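PDB 5VJC: protein mini spindles from Drosophila melanogaster, which probably binds tubulin through TOG domains built of HEAT repeats, and so promotes microtubule dynamics and formation of the mitotic spindle. Local coordinates for residues A[42-51]-A[88-98]; A[211-219]-A[230-238]. All coordinates share one frame; numbering follows the deposited sequence.

Interaction 1 (A[42-51]-A[88-98])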
loop_
_atom_site.group_PDB
_atom_site.type_symbol
_atom_site.label_atom_id
_atom_site.label_comp_id
_atom_site.label_asym_id
_atom_site.label_seq_id
_atom_site.Cartn_x
_atom_site.Cartn_y
_atom_site.Cartn_z
ATOM N N LEU A 42 11.579 -12.830 -9.561
ATOM C CA LEU A 42 10.334 -13.393 -9.027
ATOM C C LEU A 42 10.002 -14.751 -9.680
ATOM O O LEU A 42 9.536 -15.686 -9.010
ATOM C CB LEU A 42 9.160 -12.427 -9.229
ATOM C CG LEU A 42 7.831 -12.911 -8.658
ATOM C CD1 LEU A 42 7.933 -13.097 -7.137
ATOM C CD2 LEU A 42 6.706 -11.918 -9.008
ATOM N N ARG A 43 10.199 -14.846 -10.985
ATOM C CA ARG A 43 9.906 -16.101 -11.656
ATOM C C ARG A 43 10.861 -17.211 -11.161
ATOM O O ARG A 43 10.434 -18.327 -10.890
ATOM C CB ARG A 43 9.992 -15.942 -13.177
ATOM C CG ARG A 43 9.543 -17.207 -13.914
ATOM C CD ARG A 43 9.564 -17.081 -15.459
ATOM N NE ARG A 43 8.959 -18.290 -16.024
ATOM C CZ ARG A 43 8.103 -18.313 -17.047
ATOM N NH1 ARG A 43 7.754 -17.181 -17.660
ATOM N NH2 ARG A 43 7.604 -19.478 -17.461
ATOM N N ASP A 44 12.141 -16.879 -11.024
ATOM C CA ASP A 44 13.126 -17.797 -10.423
ATOM C C ASP A 44 12.683 -18.307 -9.052
ATOM O O ASP A 44 12.683 -19.516 -8.790
ATOM C CB ASP A 44 14.482 -17.100 -10.298
ATOM C CG ASP A 44 15.264 -17.099 -11.613
ATOM O OD1 ASP A 44 14.711 -17.583 -12.622
ATOM O OD2 ASP A 44 16.421 -16.608 -11.643
ATOM N N GLN A 45 12.286 -17.381 -8.178
ATOM C CA GLN A 45 11.867 -17.739 -6.826
ATOM C C GLN A 45 10.607 -18.582 -6.817
ATOM O O GLN A 45 10.464 -19.467 -5.980
ATOM C CB GLN A 45 11.641 -16.490 -5.975
ATOM C CG GLN A 45 12.930 -15.760 -5.610
ATOM C CD GLN A 45 12.655 -14.550 -4.750
ATOM O OE1 GLN A 45 11.652 -13.847 -4.951
ATOM N NE2 GLN A 45 13.519 -14.306 -3.769
ATOM N N MET A 46 9.683 -18.308 -7.735
ATOM C CA MET A 46 8.463 -19.114 -7.786
ATOM C C MET A 46 8.790 -20.522 -8.278
ATOM O O MET A 46 8.208 -21.505 -7.806
ATOM C CB MET A 46 7.413 -18.485 -8.693
ATOM C CG MET A 46 6.668 -17.302 -8.066
ATOM S SD MET A 46 5.474 -16.716 -9.261
ATOM C CE MET A 46 4.725 -15.357 -8.320
ATOM N N MET A 47 9.701 -20.597 -9.246
ATOM C CA MET A 47 10.202 -21.884 -9.741
ATOM C C MET A 47 10.720 -22.712 -8.574
ATOM O O MET A 47 10.214 -23.793 -8.287
ATOM C CB MET A 47 11.317 -21.681 -10.775
ATOM C CG MET A 47 10.856 -21.211 -12.131
ATOM S SD MET A 47 9.924 -22.466 -13.028
ATOM C CE MET A 47 9.550 -21.591 -14.556
ATOM N N THR A 48 11.716 -22.162 -7.893
ATOM C CA THR A 48 12.328 -22.779 -6.711
ATOM C C THR A 48 11.314 -23.177 -5.639
ATOM O O THR A 48 11.484 -24.194 -4.956
ATOM C CB THR A 48 13.369 -21.826 -6.112
ATOM O OG1 THR A 48 14.381 -21.563 -7.096
ATOM C CG2 THR A 48 14.003 -22.392 -4.847
ATOM N N ALA A 49 10.243 -22.396 -5.507
ATOM C CA ALA A 49 9.219 -22.669 -4.496
ATOM C C ALA A 49 8.183 -23.728 -4.921
ATOM O O ALA A 49 7.254 -24.000 -4.178
ATOM C CB ALA A 49 8.501 -21.356 -4.112
ATOM N N ASN A 50 8.357 -24.344 -6.092
ATOM C CA ASN A 50 7.375 -25.314 -6.604
ATOM C C ASN A 50 5.975 -24.729 -6.819
ATOM O O ASN A 50 4.963 -25.429 -6.706
ATOM C CB ASN A 50 7.264 -26.531 -5.680
ATOM C CG ASN A 50 8.529 -27.379 -5.678
ATOM O OD1 ASN A 50 9.182 -27.554 -6.710
ATOM N ND2 ASN A 50 8.887 -27.892 -4.513
ATOM N N VAL A 51 5.907 -23.442 -7.120
ATOM C CA VAL A 51 4.643 -22.886 -7.606
ATOM C C VAL A 51 4.300 -23.620 -8.913
ATOM O O VAL A 51 5.181 -23.831 -9.744
ATOM C CB VAL A 51 4.740 -21.365 -7.832
ATOM C CG1 VAL A 51 3.516 -20.846 -8.573
ATOM C CG2 VAL A 51 4.904 -20.660 -6.474
ATOM N N ASN A 88 3.440 -18.947 0.680
ATOM C CA ASN A 88 3.902 -18.278 -0.524
ATOM C C ASN A 88 3.464 -16.802 -0.586
ATOM O O ASN A 88 3.543 -16.172 -1.632
ATOM C CB ASN A 88 3.411 -19.034 -1.759
ATOM C CG ASN A 88 4.014 -20.427 -1.866
ATOM O OD1 ASN A 88 5.053 -20.601 -2.483
ATOM N ND2 ASN A 88 3.362 -21.419 -1.260
ATOM N N LEU A 89 3.043 -16.255 0.549
ATOM C CA LEU A 89 2.476 -14.904 0.573
ATOM C C LEU A 89 3.374 -13.854 -0.071
ATOM O O LEU A 89 2.902 -12.996 -0.828
ATOM C CB LEU A 89 2.175 -14.476 2.021
ATOM C CG LEU A 89 1.598 -13.061 2.201
ATOM C CD1 LEU A 89 0.235 -12.888 1.476
ATOM C CD2 LEU A 89 1.493 -12.695 3.712
ATOM N N ASP A 90 4.660 -13.910 0.264
ATOM C CA ASP A 90 5.623 -12.922 -0.213
ATOM C C ASP A 90 5.709 -12.923 -1.749
ATOM O O ASP A 90 5.775 -11.851 -2.378
ATOM C CB ASP A 90 7.007 -13.165 0.437
ATOM C CG ASP A 90 7.602 -14.548 0.097
ATOM O OD1 ASP A 90 6.896 -15.570 0.251
ATOM O OD2 ASP A 90 8.786 -14.603 -0.327
ATOM N N LEU A 91 5.663 -14.112 -2.357
ATOM C CA LEU A 91 5.689 -14.237 -3.816
ATOM C C LEU A 91 4.413 -13.665 -4.437
ATOM O O LEU A 91 4.454 -13.001 -5.473
ATOM C CB LEU A 91 5.835 -15.710 -4.239
ATOM C CG LEU A 91 7.073 -16.413 -3.657
ATOM C CD1 LEU A 91 7.057 -17.929 -3.962
ATOM C CD2 LEU A 91 8.293 -15.750 -4.259
ATOM N N ILE A 92 3.282 -13.957 -3.815
ATOM C CA ILE A 92 1.997 -13.498 -4.353
ATOM C C ILE A 92 1.863 -11.975 -4.229
ATOM O O ILE A 92 1.376 -11.322 -5.161
ATOM C CB ILE A 92 0.807 -14.176 -3.655
ATOM C CG1 ILE A 92 0.817 -15.689 -3.925
ATOM C CG2 ILE A 92 -0.507 -13.587 -4.136
ATOM C CD1 ILE A 92 0.926 -16.041 -5.390
ATOM N N LEU A 93 2.301 -11.417 -3.095
ATOM C CA LEU A 93 2.295 -9.966 -2.922
ATOM C C LEU A 93 3.188 -9.320 -3.979
ATOM O O LEU A 93 2.784 -8.333 -4.608
ATOM C CB LEU A 93 2.735 -9.551 -1.503
ATOM C CG LEU A 93 1.782 -9.949 -0.360
ATOM C CD1 LEU A 93 2.345 -9.573 1.001
ATOM C CD2 LEU A 93 0.351 -9.327 -0.552
ATOM N N LYS A 94 4.384 -9.882 -4.190
ATOM C CA LYS A 94 5.299 -9.372 -5.221
ATOM C C LYS A 94 4.676 -9.402 -6.603
ATOM O O LYS A 94 4.833 -8.450 -7.379
ATOM C CB LYS A 94 6.609 -10.162 -5.255
ATOM C CG LYS A 94 7.570 -9.834 -4.122
ATOM C CD LYS A 94 8.818 -10.736 -4.152
ATOM C CE LYS A 94 9.801 -10.300 -3.070
ATOM N NZ LYS A 94 11.053 -11.118 -3.078
ATOM N N TRP A 95 3.989 -10.490 -6.925
ATOM C CA TRP A 95 3.393 -10.613 -8.260
ATOM C C TRP A 95 2.316 -9.529 -8.452
ATOM O O TRP A 95 2.180 -8.965 -9.529
ATOM C CB TRP A 95 2.781 -12.001 -8.487
ATOM C CG TRP A 95 2.127 -12.125 -9.845
ATOM C CD1 TRP A 95 2.759 -12.227 -11.056
ATOM C CD2 TRP A 95 0.718 -12.130 -10.129
ATOM N NE1 TRP A 95 1.828 -12.297 -12.072
ATOM C CE2 TRP A 95 0.572 -12.249 -11.530
ATOM C CE3 TRP A 95 -0.435 -12.063 -9.335
ATOM C CZ2 TRP A 95 -0.673 -12.283 -12.149
ATOM C CZ3 TRP A 95 -1.679 -12.096 -9.959
ATOM C CH2 TRP A 95 -1.787 -12.207 -11.346
ATOM N N LEU A 96 1.570 -9.238 -7.397
ATOM C CA LEU A 96 0.544 -8.208 -7.510
ATOM C C LEU A 96 1.179 -6.819 -7.645
ATOM O O LEU A 96 0.677 -5.999 -8.407
ATOM C CB LEU A 96 -0.429 -8.287 -6.327
ATOM C CG LEU A 96 -1.234 -9.587 -6.472
ATOM C CD1 LEU A 96 -1.823 -10.044 -5.159
ATOM C CD2 LEU A 96 -2.325 -9.436 -7.577
ATOM N N THR A 97 2.297 -6.567 -6.966
ATOM C CA THR A 97 2.954 -5.267 -7.096
ATOM C C THR A 97 3.368 -5.016 -8.555
ATOM O O THR A 97 3.352 -3.869 -9.010
ATOM C CB THR A 97 4.205 -5.106 -6.182
ATOM O OG1 THR A 97 5.270 -5.959 -6.624
ATOM C CG2 THR A 97 3.868 -5.376 -4.687
ATOM N N LEU A 98 3.720 -6.071 -9.296
ATOM C CA LEU A 98 3.987 -5.887 -10.729
ATOM C C LEU A 98 2.725 -5.475 -11.495
ATOM O O LEU A 98 2.769 -4.589 -12.335
ATOM C CB LEU A 98 4.574 -7.158 -11.341
ATOM C CG LEU A 98 5.901 -7.609 -10.753
ATOM C CD1 LEU A 98 6.258 -8.958 -11.373
ATOM C CD2 LEU A 98 7.021 -6.579 -11.013
HETATM O O HOH W 1 13.258 -12.518 -1.502
HETATM O O HOH W 2 4.491 -22.863 -4.036
#

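Interaction 2 (A[211-219]-A[230-238])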
loop_
_atom_site.group_PDB
_atom_site.type_symbol
_atom_site.label_atom_id
_atom_site.label_comp_id
_atom_site.label_asym_id
_atom_site.label_seq_id
_atom_site.Cartn_x
_atom_site.Cartn_y
_atom_site.Cartn_z
ATOM N N ALA A 211 5.930 15.437 10.717
ATOM C CA ALA A 211 4.909 15.076 9.743
ATOM C C ALA A 211 3.874 16.188 9.653
ATOM O O ALA A 211 3.421 16.538 8.567
ATOM C CB ALA A 211 4.257 13.748 10.105
ATOM N N VAL A 212 3.509 16.754 10.802
ATOM C CA VAL A 212 2.575 17.867 10.836
ATOM C C VAL A 212 3.057 19.032 9.967
ATOM O O VAL A 212 2.284 19.631 9.222
ATOM C CB VAL A 212 2.361 18.387 12.267
ATOM C CG1 VAL A 212 1.446 19.592 12.241
ATOM C CG2 VAL A 212 1.797 17.284 13.158
ATOM N N ARG A 213 4.337 19.349 10.104
ATOM C CA ARG A 213 5.016 20.368 9.308
ATOM C C ARG A 213 4.810 20.091 7.824
ATOM O O ARG A 213 4.293 20.921 7.064
ATOM C CB ARG A 213 6.506 20.356 9.647
ATOM C CG ARG A 213 7.279 21.624 9.351
ATOM C CD ARG A 213 8.534 21.669 10.232
ATOM N NE ARG A 213 8.340 21.012 11.530
ATOM C CZ ARG A 213 9.152 20.085 12.046
ATOM N NH1 ARG A 213 10.222 19.671 11.370
ATOM N NH2 ARG A 213 8.891 19.566 13.241
ATOM N N GLU A 214 5.212 18.884 7.451
ATOM C CA GLU A 214 5.101 18.358 6.097
ATOM C C GLU A 214 3.675 18.459 5.555
ATOM O O GLU A 214 3.465 18.930 4.438
ATOM C CB GLU A 214 5.589 16.906 6.094
ATOM C CG GLU A 214 5.865 16.315 4.730
ATOM C CD GLU A 214 6.908 17.096 3.962
ATOM O OE1 GLU A 214 7.809 17.676 4.617
ATOM O OE2 GLU A 214 6.817 17.139 2.711
ATOM N N ILE A 215 2.694 18.041 6.355
ATOM C CA ILE A 215 1.289 18.109 5.944
ATOM C C ILE A 215 0.864 19.552 5.680
ATOM O O ILE A 215 0.155 19.839 4.702
ATOM C CB ILE A 215 0.347 17.491 7.013
ATOM C CG1 ILE A 215 0.509 15.961 7.062
ATOM C CG2 ILE A 215 -1.103 17.852 6.714
ATOM C CD1 ILE A 215 0.078 15.327 8.409
ATOM N N ALA A 216 1.309 20.461 6.551
ATOM C CA ALA A 216 0.893 21.864 6.468
ATOM C C ALA A 216 1.404 22.552 5.189
ATOM O O ALA A 216 0.714 23.401 4.616
ATOM C CB ALA A 216 1.359 22.629 7.717
ATOM N N ARG A 217 2.592 22.161 4.735
ATOM C CA ARG A 217 3.149 22.665 3.482
ATOM C C ARG A 217 2.183 22.505 2.306
ATOM O O ARG A 217 2.188 23.314 1.376
ATOM C CB ARG A 217 4.464 21.956 3.157
ATOM C CG ARG A 217 5.645 22.402 3.996
ATOM C CD ARG A 217 6.898 21.627 3.613
ATOM N NE ARG A 217 8.076 22.040 4.380
ATOM C CZ ARG A 217 8.858 23.072 4.061
ATOM N NH1 ARG A 217 8.589 23.807 2.985
ATOM N NH2 ARG A 217 9.908 23.370 4.815
ATOM N N GLN A 218 1.350 21.468 2.359
ATOM C CA GLN A 218 0.430 21.156 1.269
ATOM C C GLN A 218 -0.762 22.114 1.198
ATOM O O GLN A 218 -1.554 22.071 0.251
ATOM C CB GLN A 218 -0.078 19.716 1.409
ATOM C CG GLN A 218 1.028 18.685 1.426
ATOM C CD GLN A 218 1.738 18.600 0.095
ATOM O OE1 GLN A 218 1.110 18.695 -0.956
ATOM N NE2 GLN A 218 3.047 18.449 0.128
ATOM N N ILE A 219 -0.906 22.967 2.202
ATOM C CA ILE A 219 -2.047 23.870 2.233
ATOM C C ILE A 219 -1.938 24.916 1.118
ATOM O O ILE A 219 -2.945 25.335 0.546
ATOM C CB ILE A 219 -2.182 24.543 3.611
ATOM C CG1 ILE A 219 -2.638 23.504 4.642
ATOM C CG2 ILE A 219 -3.187 25.683 3.561
ATOM C CD1 ILE A 219 -2.709 24.027 6.074
ATOM N N ALA A 230 -5.323 19.017 2.839
ATOM C CA ALA A 230 -4.306 19.339 3.830
ATOM C C ALA A 230 -4.930 20.108 5.002
ATOM O O ALA A 230 -4.574 19.886 6.164
ATOM C CB ALA A 230 -3.178 20.131 3.202
ATOM N N LEU A 231 -5.862 21.000 4.683
ATOM C CA LEU A 231 -6.588 21.763 5.697
ATOM C C LEU A 231 -7.367 20.850 6.631
ATOM O O LEU A 231 -7.273 20.982 7.846
ATOM C CB LEU A 231 -7.542 22.758 5.043
ATOM C CG LEU A 231 -6.893 23.967 4.366
ATOM C CD1 LEU A 231 -7.928 24.760 3.584
ATOM C CD2 LEU A 231 -6.194 24.830 5.409
ATOM N N ASN A 232 -8.151 19.941 6.058
ATOM C CA ASN A 232 -8.907 18.979 6.860
ATOM C C ASN A 232 -7.997 18.178 7.752
ATOM O O ASN A 232 -8.358 17.837 8.882
ATOM C CB ASN A 232 -9.717 18.042 5.974
ATOM C CG ASN A 232 -10.935 18.712 5.404
ATOM O OD1 ASN A 232 -11.441 19.681 5.975
ATOM N ND2 ASN A 232 -11.418 18.211 4.278
ATOM N N CYS A 233 -6.793 17.909 7.263
ATOM C CA CYS A 233 -5.873 17.093 8.022
ATOM C C CYS A 233 -5.287 17.875 9.201
ATOM O O CYS A 233 -5.166 17.340 10.303
ATOM C CB CYS A 233 -4.757 16.549 7.127
ATOM S SG CYS A 233 -3.768 15.318 7.982
ATOM N N ILE A 234 -4.941 19.138 8.979
ATOM C CA ILE A 234 -4.381 19.956 10.054
ATOM C C ILE A 234 -5.465 20.268 11.087
ATOM O O ILE A 234 -5.186 20.307 12.283
ATOM C CB ILE A 234 -3.751 21.257 9.509
ATOM C CG1 ILE A 234 -2.518 20.915 8.678
ATOM C CG2 ILE A 234 -3.335 22.193 10.643
ATOM C CD1 ILE A 234 -1.473 20.115 9.440
ATOM N N VAL A 235 -6.699 20.446 10.622
ATOM C CA VAL A 235 -7.834 20.643 11.519
ATOM C C VAL A 235 -7.977 19.464 12.493
ATOM O O VAL A 235 -8.149 19.647 13.699
ATOM C CB VAL A 235 -9.156 20.821 10.732
ATOM C CG1 VAL A 235 -10.360 20.577 11.632
ATOM C CG2 VAL A 235 -9.223 22.207 10.106
ATOM N N GLN A 236 -7.882 18.251 11.962
ATOM C CA GLN A 236 -7.963 17.060 12.788
ATOM C C GLN A 236 -6.814 17.048 13.773
ATOM O O GLN A 236 -6.984 16.679 14.952
ATOM C CB GLN A 236 -7.962 15.804 11.914
ATOM C CG GLN A 236 -7.850 14.520 12.682
ATOM C CD GLN A 236 -9.033 14.287 13.611
ATOM O OE1 GLN A 236 -10.172 14.161 13.166
ATOM N NE2 GLN A 236 -8.762 14.244 14.909
ATOM N N VAL A 237 -5.641 17.471 13.313
ATOM C CA VAL A 237 -4.510 17.586 14.220
ATOM C C VAL A 237 -4.851 18.619 15.307
ATOM O O VAL A 237 -4.501 18.431 16.477
ATOM C CB VAL A 237 -3.211 17.977 13.485
ATOM C CG1 VAL A 237 -2.108 18.248 14.467
ATOM C CG2 VAL A 237 -2.781 16.863 12.525
ATOM N N PHE A 238 -5.567 19.680 14.933
ATOM C CA PHE A 238 -5.893 20.729 15.900
ATOM C C PHE A 238 -6.806 20.209 17.021
ATOM O O PHE A 238 -6.590 20.517 18.190
ATOM C CB PHE A 238 -6.542 21.931 15.208
ATOM C CG PHE A 238 -6.933 23.033 16.160
ATOM C CD1 PHE A 238 -5.962 23.700 16.908
ATOM C CD2 PHE A 238 -8.264 23.397 16.320
ATOM C CE1 PHE A 238 -6.313 24.716 17.791
ATOM C CE2 PHE A 238 -8.619 24.408 17.206
ATOM C CZ PHE A 238 -7.638 25.068 17.939
#

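Interaction 1 (A[42-51]-A[88-98])
L91 is the main bump of helix 89-99, and it fills a hollow formed by L42, Q45 and M46 of helix 36-48 and by A49 just beyond its end. Its two methyls divide the work. CD1 presses on A49 CB at 3.7 Å and lies beside M46 CG. CD2 sits on Q45 CB at 3.8 Å and also meets L42 CD1. The answering bump is L42, whose forked end reaches into the groove between K94, W95 and L98. L42 CD1 rests on K94 CB at 3.7 Å. L42 CD2 drops onto W95 CA at 3.6 Å, at the edge of the indole and near its plane, and touches L98 CD1. With CG trans to the backbone N (chi1 -178°), L42 points this fork across the interface. M46 runs past L91 in the opposite direction. With CG beside the backbone N (chi1 -77°) and the chain extended beyond it, M46 carries its CE methyl to W95 CB at 3.9 Å and close to L91 O. The short segments run roughly antiparallel, with axes 10.6 Å apart at the nearest point, a spacing filled by leucine and methionine side chains.

Where helix 36-48 ends, a Schellman motif with N50 at positive phi turns the chain. V51 CG2 then comes back toward N88 OD1. A water donates to both A49 O and N88 OD1, while N88 ND2 is bonded to A84 O and C9 O. On another flank, K94 crosses Q45 at about a right angle. K94 NZ gives a weak hydrogen bond to Q45 OE1 (3.4 Å), and a second water links K94 NZ, again weakly, to Q45 NE2. The chemistry is therefore mainly apolar, with polar links at its margins; shape fit, more than direct hydrogen bonding, probably joins these two helices.

Interaction 2 (A[211-219]-A[230-238])
Helix 211-217 and helix 230-238 run roughly antiparallel (147°), with axes 9.0 Å apart at the nearest point, and the backbones come closest at I219 and A230, whose CA atoms are 5.3 Å apart. A small residue, A230, sits at this close end. Its single methyl sits against Q218 CB at 3.6 Å and also meets I215 O and I219 CG1. I219 crosses L231 at about a right angle. Both its CG2 and its CD1 lie 3.6 Å from L231 CD2, so that one leucine methyl is held against two branches of the isoleucine.

I234 is the central knob. Its CD1 methyl packs on I215 CG2 at 3.6 Å and faces V212 and A216 as well. CG1 stands beside the backbone N (chi1 -67°), and a bend at chi2 (-57°) brings CD1 to helix 209-217. I215 slides past it in the opposite direction, and the other end of I215, CD1, rests on C233 SG at 3.9 Å. Farther along, V212 CG2 and V237 CG1 meet more loosely at 4.2 Å. No hydrogen bond joins the two segments.

Around them, helix 185-202 touches C233 and V237, and helix 254-264 touches I219 and I234. Two successive antiparallel helices joined by a short connection form the helical hairpin typical of HEAT repeats, from which TOG domains are built.

Both contacts join roughly antiparallel helices and bury similar areas, but they share no element. They lie on opposite sides of the chain's centre, with their own centres about 39 Å apart and no touch between them. Both are buried. Interaction 1 brings together segments with 36 residues between them, including whole helices. Interaction 2 pairs neighbours, helices 209-217 and 224-241, only a short connection apart. The chemistry also differs. The wider spacing of 42-51 and 88-98 is spanned by leucine, methionine and lysine, with waters at its margins. The closer pair 211-219 and 230-238 packs alanine, isoleucine and valine with L231 and C233, without a hydrogen bond across.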